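Local coordinates for protein mini spindles (PDB 5VJC) that probably binds tubulin through this TOG domain, a row of HEAT repeats, and so promotes microtubule dynamics and formation of the mitotic spindle, at residues 225-228 and 229-233; 40-43 and 44-47; 159-162 and 163-166. All coordinates share one frame; numbering follows the deposited sequence.

Contact 1 of 3, residues 225-228 and 229-233; sequences SVRN and AALNC
Arg227 and Leu231 meet one turn apart on helix 224-241, in a local i to i+4 contact near the start of that helix, toward the C-terminal end of the array of HEAT repeats. Their side chains run alongside each other and point the same way, with Arg227 CG 4.0 Å from Leu231 CD1. Leu231 has CG trans to its own carbonyl carbon (chi1 -72°), which lays the branch point over the carbonyl one turn back, CG to Arg227 O being 3.3 Å. The arginine bends at chi3 (50°), and its NH2 is hydrogen-bonded to Asn224 OD1 in the preceding turn, so its polar end is held at the helix start while its aliphatic part touches the leucine. Four successive backbone bonds carry the turn: Ala229 N to Ser225 O, Ala230 N to Val226 O at 2.9 Å, Leu231 N to Arg227 O at 3.0 Å and Asn232 N to Asn228 O. Ala229 and Ala230 add small methyls that each rest near the carbonyl one turn back, Ala229 CB lying 3.4 Å from Ser225 O. Asn232 folds its amide back toward the preceding turn, where CG comes within 3.4 Å of Asn228 O without a side-chain hydrogen bond to that oxygen. Two helices and a loop flank it: Val226, Ala229 and Cys233 pack on helix 185-202, at Thr189, Leu192 and Thr196 among others, Arg227 meets Met259 and Leu231 meets Arg263 of helix 254-264, and loop residues Gln218 and Ile219 touch Val226, Ala230 and Leu231.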
ATOM      1  N   SER A 225      -2.743  14.594  17.033  1.00 44.11           N
ATOM      2  CA  SER A 225      -2.332  14.520  15.634  1.00 42.03           C
ATOM      3  C   SER A 225      -3.433  13.904  14.782  1.00 37.24           C
ATOM      4  O   SER A 225      -3.635  14.291  13.628  1.00 35.67           O
ATOM      5  CB  SER A 225      -1.034  13.728  15.489  1.00 40.59           C
ATOM      6  OG  SER A 225       0.066  14.488  15.974  1.00 49.75           O
ATOM      7  N   VAL A 226      -4.154  12.951  15.359  1.00 31.62           N
ATOM      8  CA  VAL A 226      -5.274  12.340  14.670  1.00 29.97           C
ATOM      9  C   VAL A 226      -6.403  13.361  14.508  1.00 35.59           C
ATOM     10  O   VAL A 226      -7.005  13.480  13.435  1.00 31.88           O
ATOM     11  CB  VAL A 226      -5.791  11.097  15.419  1.00 29.66           C
ATOM     12  CG1 VAL A 226      -6.920  10.446  14.653  1.00 28.26           C
ATOM     13  CG2 VAL A 226      -4.645  10.084  15.639  1.00 29.04           C
ATOM     14  N   ARG A 227      -6.692  14.090  15.584  1.00 37.11           N
ATOM     15  CA  ARG A 227      -7.721  15.125  15.532  1.00 41.69           C
ATOM     16  C   ARG A 227      -7.423  16.169  14.448  1.00 34.98           C
ATOM     17  O   ARG A 227      -8.297  16.480  13.640  1.00 39.42           O
ATOM     18  CB  ARG A 227      -7.870  15.809  16.907  1.00 46.32           C
ATOM     19  CG  ARG A 227      -8.789  17.037  16.902  1.00 52.11           C
ATOM     20  CD  ARG A 227      -9.041  17.590  18.311  1.00 62.53           C
ATOM     21  NE  ARG A 227      -7.804  17.778  19.074  1.00 66.28           N
ATOM     22  CZ  ARG A 227      -7.022  18.849  18.982  1.00 67.02           C
ATOM     23  NH1 ARG A 227      -7.341  19.833  18.151  1.00 65.58           N
ATOM     24  NH2 ARG A 227      -5.913  18.931  19.714  1.00 64.93           N
ATOM     25  N   ASN A 228      -6.201  16.709  14.436  1.00 35.36           N
ATOM     26  CA  ASN A 228      -5.825  17.718  13.443  1.00 35.43           C
ATOM     27  C   ASN A 228      -5.899  17.154  12.009  1.00 35.56           C
ATOM     28  O   ASN A 228      -6.260  17.865  11.077  1.00 35.68           O
ATOM     29  CB  ASN A 228      -4.414  18.281  13.716  1.00 38.38           C
ATOM     30  CG  ASN A 228      -4.314  19.024  15.068  1.00 52.10           C
ATOM     31  OD1 ASN A 228      -5.315  19.497  15.611  1.00 54.00           O
ATOM     32  ND2 ASN A 228      -3.099  19.120  15.606  1.00 44.79           N
ATOM     33  N   ALA A 229      -5.581  15.875  11.834  1.00 36.45           N
ATOM     34  CA  ALA A 229      -5.632  15.282  10.496  1.00 32.90           C
ATOM     35  C   ALA A 229      -7.073  15.087  10.021  1.00 33.45           C
ATOM     36  O   ALA A 229      -7.380  15.314   8.851  1.00 35.72           O
ATOM     37  CB  ALA A 229      -4.874  13.954  10.471  1.00 29.48           C
ATOM     38  N   ALA A 230      -7.960  14.675  10.923  1.00 27.25           N
ATOM     39  CA  ALA A 230      -9.346  14.448  10.540  1.00 27.73           C
ATOM     40  C   ALA A 230     -10.028  15.781  10.201  1.00 33.89           C
ATOM     41  O   ALA A 230     -10.822  15.861   9.257  1.00 35.59           O
ATOM     42  CB  ALA A 230     -10.093  13.722  11.639  1.00 29.32           C
ATOM     43  N   LEU A 231      -9.706  16.813  10.973  1.00 37.62           N
ATOM     44  CA  LEU A 231     -10.229  18.158  10.732  1.00 41.75           C
ATOM     45  C   LEU A 231      -9.820  18.679   9.363  1.00 37.80           C
ATOM     46  O   LEU A 231     -10.658  19.158   8.608  1.00 39.25           O
ATOM     47  CB  LEU A 231      -9.748  19.124  11.810  1.00 41.78           C
ATOM     48  CG  LEU A 231     -10.376  18.953  13.194  1.00 46.53           C
ATOM     49  CD1 LEU A 231      -9.667  19.831  14.215  1.00 44.40           C
ATOM     50  CD2 LEU A 231     -11.867  19.260  13.128  1.00 50.61           C
ATOM     51  N   ASN A 232      -8.527  18.602   9.058  1.00 43.17           N
ATOM     52  CA  ASN A 232      -8.031  19.027   7.750  1.00 43.37           C
ATOM     53  C   ASN A 232      -8.721  18.287   6.637  1.00 41.98           C
ATOM     54  O   ASN A 232      -8.982  18.848   5.569  1.00 41.71           O
ATOM     55  CB  ASN A 232      -6.524  18.832   7.644  1.00 44.39           C
ATOM     56  CG  ASN A 232      -5.762  19.874   8.411  1.00 52.85           C
ATOM     57  OD1 ASN A 232      -6.268  20.973   8.646  1.00 61.16           O
ATOM     58  ND2 ASN A 232      -4.542  19.547   8.810  1.00 51.87           N
ATOM     59  N   CYS A 233      -9.059  17.030   6.897  1.00 38.97           N
ATOM     60  CA  CYS A 233      -9.670  16.219   5.867  1.00 37.55           C
ATOM     61  C   CYS A 233     -11.127  16.629   5.639  1.00 41.13           C
ATOM     62  O   CYS A 233     -11.578  16.711   4.496  1.00 39.59           O
ATOM     63  CB  CYS A 233      -9.574  14.732   6.213  1.00 32.68           C
ATOM     64  SG  CYS A 233     -10.075  13.701   4.829  1.00 30.73           S
TER

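Contact 2 of 3, residues 40-43 and 44-47; sequences ELLR and DQMM
Leu42 and Met46 supply the apolar part of this one-turn contact on helix 36-48. The thioether chain is extended beyond CG, and its methyl CE ends against the leucine branch, 4.0 Å from Leu42 CG and equally near CD2, with CD1 barely farther. Leu41 and Gln45 make a van der Waals contact, Leu41 CD1 lying 4.0 Å from both CG and CD of Gln45. With CG trans to the carbonyl carbon (chi1 -71°), the Gln45 chain passes over Leu41 O and carries its amide across the leucine at an angle; OE1 accepts a weak hydrogen bond from Lys94 of helix 89-99. A serine at Gln45 would probably leave Leu41 CD1 without its neighbour and Lys94 without this weak acceptor. At the charged end of the turn, the Arg43 and Met47 side chains lie side by side, pointing the same way, and Met47 CE meets the guanidinium at its edge, in its plane, 3.7 Å from Arg43 NE. The bend of Met47 at chi2 (-69°) turns the methyl back there. Backbone bonds, each 2.9 Å, join Asp44 N to Glu40 O, Gln45 N to Leu41 O, Met46 N to Leu42 O and Met47 N to Arg43 O. Such i to i+4 pairing is that of a regular alpha-helix; here Leu42, Gln45 and Met46 are buried while Asp44 is exposed, and Leu42 packs on helix 89-99, Met46 and Met47 on helix 53-59, in an all-helical TOG domain.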
ATOM      1  N   GLU A  40       5.983 -20.700   2.589  1.00 32.38           N
ATOM      2  CA  GLU A  40       6.142 -21.950   1.827  1.00 36.36           C
ATOM      3  C   GLU A  40       5.428 -21.902   0.486  1.00 31.41           C
ATOM      4  O   GLU A  40       5.964 -22.352  -0.527  1.00 31.24           O
ATOM      5  CB  GLU A  40       5.646 -23.152   2.641  1.00 35.06           C
ATOM      6  CG  GLU A  40       6.544 -23.465   3.837  1.00 50.37           C
ATOM      7  CD  GLU A  40       8.023 -23.337   3.481  1.00 58.36           C
ATOM      8  OE1 GLU A  40       8.469 -24.042   2.543  1.00 61.31           O
ATOM      9  OE2 GLU A  40       8.728 -22.509   4.116  1.00 56.75           O
ATOM     10  N   LEU A  41       4.220 -21.354   0.471  1.00 29.45           N
ATOM     11  CA  LEU A  41       3.512 -21.131  -0.798  1.00 28.02           C
ATOM     12  C   LEU A  41       4.329 -20.262  -1.759  1.00 27.09           C
ATOM     13  O   LEU A  41       4.535 -20.614  -2.926  1.00 28.87           O
ATOM     14  CB  LEU A  41       2.151 -20.480  -0.535  1.00 28.72           C
ATOM     15  CG  LEU A  41       1.455 -19.911  -1.772  1.00 30.78           C
ATOM     16  CD1 LEU A  41       1.045 -21.061  -2.695  1.00 31.78           C
ATOM     17  CD2 LEU A  41       0.256 -19.097  -1.353  1.00 31.39           C
ATOM     18  N   LEU A  42       4.801 -19.115  -1.284  1.00 27.17           N
ATOM     19  CA  LEU A  42       5.561 -18.222  -2.165  1.00 25.81           C
ATOM     20  C   LEU A  42       6.843 -18.901  -2.690  1.00 22.90           C
ATOM     21  O   LEU A  42       7.220 -18.738  -3.861  1.00 25.65           O
ATOM     22  CB  LEU A  42       5.930 -16.919  -1.446  1.00 26.30           C
ATOM     23  CG  LEU A  42       6.682 -15.907  -2.304  1.00 23.63           C
ATOM     24  CD1 LEU A  42       5.820 -15.469  -3.499  1.00 21.79           C
ATOM     25  CD2 LEU A  42       7.092 -14.688  -1.457  1.00 23.92           C
ATOM     26  N   ARG A  43       7.531 -19.624  -1.820  1.00 25.95           N
ATOM     27  CA  ARG A  43       8.747 -20.289  -2.256  1.00 31.02           C
ATOM     28  C   ARG A  43       8.417 -21.377  -3.303  1.00 26.93           C
ATOM     29  O   ARG A  43       9.094 -21.494  -4.317  1.00 28.54           O
ATOM     30  CB  ARG A  43       9.502 -20.885  -1.064  1.00 30.71           C
ATOM     31  CG  ARG A  43      10.860 -21.463  -1.475  1.00 34.74           C
ATOM     32  CD  ARG A  43      11.688 -22.035  -0.296  1.00 38.79           C
ATOM     33  NE  ARG A  43      13.015 -22.395  -0.801  1.00 48.37           N
ATOM     34  CZ  ARG A  43      14.166 -22.157  -0.171  1.00 53.77           C
ATOM     35  NH1 ARG A  43      14.171 -21.572   1.027  1.00 43.36           N
ATOM     36  NH2 ARG A  43      15.316 -22.516  -0.743  1.00 47.14           N
ATOM     37  N   ASP A  44       7.359 -22.144  -3.055  1.00 30.00           N
ATOM     38  CA  ASP A  44       6.852 -23.117  -4.038  1.00 28.84           C
ATOM     39  C   ASP A  44       6.588 -22.480  -5.402  1.00 33.36           C
ATOM     40  O   ASP A  44       7.048 -22.975  -6.438  1.00 31.23           O
ATOM     41  CB  ASP A  44       5.568 -23.766  -3.517  1.00 33.22           C
ATOM     42  CG  ASP A  44       5.843 -24.894  -2.522  1.00 42.72           C
ATOM     43  OD1 ASP A  44       7.029 -25.112  -2.199  1.00 44.51           O
ATOM     44  OD2 ASP A  44       4.881 -25.554  -2.054  1.00 50.39           O
ATOM     45  N   GLN A  45       5.857 -21.365  -5.401  1.00 31.55           N
ATOM     46  CA  GLN A  45       5.511 -20.678  -6.642  1.00 30.46           C
ATOM     47  C   GLN A  45       6.730 -20.123  -7.352  1.00 31.29           C
ATOM     48  O   GLN A  45       6.780 -20.116  -8.577  1.00 29.27           O
ATOM     49  CB  GLN A  45       4.521 -19.544  -6.383  1.00 25.74           C
ATOM     50  CG  GLN A  45       3.123 -20.028  -6.013  1.00 28.12           C
ATOM     51  CD  GLN A  45       2.178 -18.871  -5.792  1.00 31.92           C
ATOM     52  OE1 GLN A  45       2.572 -17.831  -5.243  1.00 30.67           O
ATOM     53  NE2 GLN A  45       0.934 -19.023  -6.236  1.00 28.08           N
ATOM     54  N   MET A  46       7.712 -19.643  -6.592  1.00 27.68           N
ATOM     55  CA  MET A  46       8.923 -19.123  -7.231  1.00 29.27           C
ATOM     56  C   MET A  46       9.718 -20.271  -7.847  1.00 30.83           C
ATOM     57  O   MET A  46      10.310 -20.122  -8.922  1.00 32.14           O
ATOM     58  CB  MET A  46       9.797 -18.365  -6.240  1.00 26.37           C
ATOM     59  CG  MET A  46       9.300 -16.953  -5.914  1.00 26.40           C
ATOM     60  SD  MET A  46      10.456 -16.221  -4.764  1.00 30.92           S
ATOM     61  CE  MET A  46       9.688 -14.593  -4.536  1.00 24.07           C
ATOM     62  N   MET A  47       9.748 -21.397  -7.138  1.00 29.11           N
ATOM     63  CA  MET A  47      10.376 -22.621  -7.651  1.00 37.48           C
ATOM     64  C   MET A  47       9.786 -22.964  -9.012  1.00 32.42           C
ATOM     65  O   MET A  47      10.486 -22.995 -10.019  1.00 33.88           O
ATOM     66  CB  MET A  47      10.173 -23.793  -6.683  1.00 31.93           C
ATOM     67  CG  MET A  47      11.020 -23.747  -5.436  1.00 41.58           C
ATOM     68  SD  MET A  47      12.772 -24.011  -5.769  1.00 47.08           S
ATOM     69  CE  MET A  47      13.458 -23.901  -4.108  1.00 53.72           C
TER

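Contact 3 of 3, residues 159-162 and 163-166; sequences VLRQ and VILV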
ATOM      1  N   VAL A 159       5.509   5.273  -3.456  1.00 22.89           N
ATOM      2  CA  VAL A 159       5.026   4.043  -4.100  1.00 19.77           C
ATOM      3  C   VAL A 159       3.506   4.055  -4.189  1.00 17.62           C
ATOM      4  O   VAL A 159       2.948   3.765  -5.228  1.00 19.58           O
ATOM      5  CB  VAL A 159       5.504   2.782  -3.313  1.00 17.99           C
ATOM      6  CG1 VAL A 159       4.859   1.472  -3.880  1.00 17.04           C
ATOM      7  CG2 VAL A 159       7.028   2.696  -3.317  1.00 22.11           C
ATOM      8  N   LEU A 160       2.827   4.384  -3.093  1.00 17.39           N
ATOM      9  CA  LEU A 160       1.367   4.383  -3.121  1.00 21.25           C
ATOM     10  C   LEU A 160       0.841   5.323  -4.220  1.00 23.67           C
ATOM     11  O   LEU A 160      -0.144   5.024  -4.925  1.00 20.36           O
ATOM     12  CB  LEU A 160       0.794   4.785  -1.763  1.00 21.45           C
ATOM     13  CG  LEU A 160      -0.723   4.591  -1.607  1.00 28.25           C
ATOM     14  CD1 LEU A 160      -1.103   3.110  -1.441  1.00 21.13           C
ATOM     15  CD2 LEU A 160      -1.268   5.398  -0.447  1.00 21.94           C
ATOM     16  N   ARG A 161       1.540   6.433  -4.424  1.00 21.04           N
ATOM     17  CA  ARG A 161       1.049   7.407  -5.398  1.00 22.59           C
ATOM     18  C   ARG A 161       1.429   7.050  -6.824  1.00 23.22           C
ATOM     19  O   ARG A 161       0.945   7.672  -7.768  1.00 24.06           O
ATOM     20  CB  ARG A 161       1.540   8.795  -5.021  1.00 24.61           C
ATOM     21  CG  ARG A 161       0.799   9.283  -3.778  1.00 25.55           C
ATOM     22  CD  ARG A 161       1.329  10.612  -3.262  1.00 26.41           C
ATOM     23  NE  ARG A 161       0.708  10.938  -1.985  1.00 28.21           N
ATOM     24  CZ  ARG A 161       0.850  12.105  -1.360  1.00 31.91           C
ATOM     25  NH1 ARG A 161       1.568  13.075  -1.917  1.00 25.87           N
ATOM     26  NH2 ARG A 161       0.241  12.306  -0.193  1.00 30.52           N
ATOM     27  N   GLN A 162       2.247   6.010  -6.969  1.00 21.09           N
ATOM     28  CA  GLN A 162       2.426   5.348  -8.249  1.00 24.06           C
ATOM     29  C   GLN A 162       1.387   4.245  -8.466  1.00 21.83           C
ATOM     30  O   GLN A 162       0.911   4.069  -9.569  1.00 19.86           O
ATOM     31  CB  GLN A 162       3.814   4.734  -8.348  1.00 24.55           C
ATOM     32  CG  GLN A 162       4.939   5.742  -8.374  1.00 30.06           C
ATOM     33  CD  GLN A 162       6.253   5.033  -8.361  1.00 25.25           C
ATOM     34  OE1 GLN A 162       6.561   4.290  -7.408  1.00 26.12           O
ATOM     35  NE2 GLN A 162       7.021   5.191  -9.440  1.00 25.08           N
ATOM     36  N   VAL A 163       1.075   3.491  -7.411  1.00 23.98           N
ATOM     37  CA  VAL A 163       0.105   2.405  -7.522  1.00 22.34           C
ATOM     38  C   VAL A 163      -1.230   2.896  -8.076  1.00 24.26           C
ATOM     39  O   VAL A 163      -1.840   2.232  -8.930  1.00 22.18           O
ATOM     40  CB  VAL A 163      -0.123   1.721  -6.165  1.00 21.58           C
ATOM     41  CG1 VAL A 163      -1.248   0.702  -6.263  1.00 21.97           C
ATOM     42  CG2 VAL A 163       1.172   1.030  -5.700  1.00 20.97           C
ATOM     43  N   ILE A 164      -1.686   4.065  -7.618  1.00 20.82           N
ATOM     44  CA  ILE A 164      -2.987   4.561  -8.041  1.00 25.54           C
ATOM     45  C   ILE A 164      -3.015   4.895  -9.529  1.00 23.30           C
ATOM     46  O   ILE A 164      -4.078   5.059 -10.083  1.00 22.70           O
ATOM     47  CB  ILE A 164      -3.430   5.827  -7.269  1.00 23.43           C
ATOM     48  CG1 ILE A 164      -2.430   6.963  -7.505  1.00 25.52           C
ATOM     49  CG2 ILE A 164      -3.577   5.521  -5.802  1.00 34.40           C
ATOM     50  CD1 ILE A 164      -2.564   8.111  -6.514  1.00 30.58           C
ATOM     51  N   LEU A 165      -1.852   4.984 -10.169  1.00 22.19           N
ATOM     52  CA  LEU A 165      -1.817   5.227 -11.607  1.00 19.99           C
ATOM     53  C   LEU A 165      -2.005   3.929 -12.395  1.00 26.38           C
ATOM     54  O   LEU A 165      -2.327   3.971 -13.577  1.00 27.63           O
ATOM     55  CB  LEU A 165      -0.500   5.896 -12.001  1.00 21.49           C
ATOM     56  CG  LEU A 165      -0.234   7.202 -11.227  1.00 31.09           C
ATOM     57  CD1 LEU A 165       1.132   7.802 -11.556  1.00 28.84           C
ATOM     58  CD2 LEU A 165      -1.351   8.200 -11.500  1.00 28.34           C
ATOM     59  N   VAL A 166      -1.814   2.780 -11.744  1.00 20.84           N
ATOM     60  CA  VAL A 166      -1.901   1.498 -12.448  1.00 20.03           C
ATOM     61  C   VAL A 166      -2.863   0.506 -11.787  1.00 24.01           C
ATOM     62  O   VAL A 166      -2.867  -0.675 -12.128  1.00 23.10           O
ATOM     63  CB  VAL A 166      -0.523   0.808 -12.571  1.00 22.19           C
ATOM     64  CG1 VAL A 166       0.402   1.583 -13.516  1.00 21.73           C
ATOM     65  CG2 VAL A 166       0.127   0.576 -11.170  1.00 20.42           C
TER
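Val163 and Gln162, with Ile164 beside them, carry most of this one-turn contact near the C-terminal end of helix 150-166. Val163 crosses Val159 at a slant, its CG2 meeting Val159 CG1 at 4.1 Å. That same methyl also lies over the carbonyl one turn back, 3.3 Å from Val159 O, an oxygen that accepts from both Gln162 N and Val163 N, the latter at 2.9 Å. Ile164 N reaches Leu160 O in a longer bond of 3.2 Å. The side chain of Ile164 holds CG1 between its backbone N and carbonyl carbon (chi1 61°), which swings this branch across Arg161 O at 3.5 Å and sends CD1 on to Arg161 CA, while CG2 stays near Leu160 O. Gln162 joins the contact through its backbone: Leu165 N bonds to Gln162 O at 3.0 Å, an i to i+3 link in which the donor sits well above the carbonyl plane. Bonds of this i to i+3 kind, also made by Gln162 N to Val159 O and Val166 N to Val163 O, are mixed here with the i to i+4 ones. The extended side chain of Gln162 leads elsewhere, its NE2 donating to Val116 O of helix 105-124; Arg161 forms a salt bridge with Glu194 and a cation-pi contact with Phe197. Helices cover several flanks: Val159 and Val163 pack on helices 105-124 and 131-142, through residues such as Val116, Phe119, Val138 and Leu141, while Leu160 and Ile164 meet Val172 of helix 169-178 and Glu194 and Tyr202 of helix 185-202.

In the fold
From the N terminus the chain passes contact 2 on helix 36-48, contact 3 on helix 150-166 and contact 1 on helix 224-241. Each lies within a single helix, so none closes a loop; they follow in series and neither nest nor cross. Contacts 1 and 2 sit on opposite sides of the chain's centre, their centres about 42 Å apart, and contact 3 lies between, its centre about 24 Å from that of contact 1 and 26 Å from that of contact 2. None touches another, but helix 185-202 packs against both 159-166 and 225-233, linking the middle of the HEAT array to its C-terminal part.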